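Local coordinates for type IV pilus assembly protein PilF (Thermus thermophilus HB8, PDB 5OIU), which hydrolyses ATP as a hexameric AAA+ motor that powers the assembly of type IVa pili, at the interface of chains A and B. Coordinates in Å, arbitrary orientation; residue numbers count along the deposited sequence, not the author numbering. Chains: chain A/B, Type IV pilus assembly protein PilF.

The interface of chains A and B. Residues chain A 193, 195-198; chain B 76-77.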
loop_
_atom_site.group_PDB
_atom_site.type_symbol
_atom_site.label_atom_id
_atom_site.label_comp_id
_atom_site.label_asym_id
_atom_site.label_seq_id
_atom_site.Cartn_x
_atom_site.Cartn_y
_atom_site.Cartn_z
ATOM N N ASN A 193 -8.264 13.611 26.919
ATOM C CA ASN A 193 -9.640 13.292 26.538
ATOM C C ASN A 193 -9.659 12.317 25.358
ATOM O O ASN A 193 -9.824 12.740 24.205
ATOM C CB ASN A 193 -10.402 14.573 26.221
ATOM C CG ASN A 193 -11.860 14.337 26.063
ATOM O OD1 ASN A 193 -12.287 13.201 25.966
ATOM N ND2 ASN A 193 -12.645 15.408 26.034
ATOM N N GLN A 195 -11.717 9.900 24.036
ATOM C CA GLN A 195 -12.919 10.114 23.234
ATOM C C GLN A 195 -12.743 11.256 22.232
ATOM O O GLN A 195 -12.892 11.074 21.018
ATOM C CB GLN A 195 -14.108 10.411 24.160
ATOM C CG GLN A 195 -14.230 9.488 25.412
ATOM C CD GLN A 195 -13.451 9.996 26.650
ATOM O OE1 GLN A 195 -12.328 10.491 26.532
ATOM N NE2 GLN A 195 -14.061 9.878 27.832
ATOM N N ALA A 196 -12.422 12.447 22.735
ATOM C CA ALA A 196 -12.298 13.630 21.895
ATOM C C ALA A 196 -11.040 13.639 21.038
ATOM O O ALA A 196 -10.931 14.483 20.147
ATOM C CB ALA A 196 -12.328 14.885 22.768
ATOM N N GLY A 197 -10.094 12.738 21.267
ATOM C CA GLY A 197 -8.845 12.785 20.536
ATOM C C GLY A 197 -7.748 13.612 21.177
ATOM O O GLY A 197 -6.683 13.774 20.571
ATOM N N LEU A 198 -7.962 14.131 22.385
ATOM C CA LEU A 198 -6.950 14.936 23.065
ATOM C C LEU A 198 -5.960 14.007 23.769
ATOM O O LEU A 198 -6.063 13.712 24.965
ATOM C CB LEU A 198 -7.609 15.894 24.042
ATOM C CG LEU A 198 -6.716 16.960 24.658
ATOM C CD1 LEU A 198 -5.825 17.577 23.577
ATOM C CD2 LEU A 198 -7.569 17.988 25.358
ATOM N N ARG B 76 -13.489 20.910 22.534
ATOM C CA ARG B 76 -12.819 19.779 23.160
ATOM C C ARG B 76 -11.369 19.627 22.739
ATOM O O ARG B 76 -10.598 18.971 23.450
ATOM C CB ARG B 76 -13.572 18.483 22.854
ATOM C CG ARG B 76 -14.769 18.232 23.772
ATOM C CD ARG B 76 -15.458 16.916 23.403
ATOM N NE ARG B 76 -15.467 16.753 21.954
ATOM C CZ ARG B 76 -15.576 15.587 21.323
ATOM N NH1 ARG B 76 -15.699 14.456 22.021
ATOM N NH2 ARG B 76 -15.556 15.563 19.990
ATOM N N LEU B 77 -10.983 20.227 21.618
ATOM C CA LEU B 77 -9.659 20.146 21.036
ATOM C C LEU B 77 -9.033 21.531 20.948
ATOM O O LEU B 77 -9.748 22.531 20.842
ATOM C CB LEU B 77 -9.727 19.532 19.639
ATOM C CG LEU B 77 -10.008 18.037 19.664
ATOM C CD1 LEU B 77 -10.187 17.503 18.265
ATOM C CD2 LEU B 77 -8.889 17.304 20.375
#
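The backbone carbonyl O of A:Ala196 meets the isobutyl end of B:Leu77, and this polar atom is packed against carbon rather than gripped by a donor of chain B. CD2 of B:Leu77 comes to 3.5 Å from A:Ala196 O, and CD1 and CG stand scarcely farther off, so that the branched tip straddles the oxygen. With CG anti to its own carbonyl carbon (chi1 -73°), B:Leu77 also brings CD2 to 4.1 Å from CA of A:Leu198, two residues along the loop. The patch illustrates packing by shape across a subunit boundary: among the residues that meet here, nitrogen and oxygen atoms of the two chains stay too far apart to bond.

The methyl group of A:Ala196 supplies the other half of the fit. It rests over one face of the B:Arg76 guanidinium, towards its rim, with CB 3.6 Å from CZ. A bend at chi3 (-38°) swings NE and the guanidinium of the arginine back over this methyl, while its CB and CD pass close to it along the chain. A:Asn193 crosses the arginine chain at about a right angle, its carboxamide ND2 4.1 Å from CD; on its own side, OD1 accepts a weak hydrogen bond from A:Ala196 N (3.3 Å), which may help steady the turn. An alanine in place of B:Arg76 would probably leave the methyl of A:Ala196 without its flat cover and open a gap beside A:Asn193.

In chain A the contact lies on the loop between strand 188-191 and helix 200-207; in chain B it lies on the loop that runs from helix 57-67 to strand 79-87, joining neighbouring copies within the hexamer.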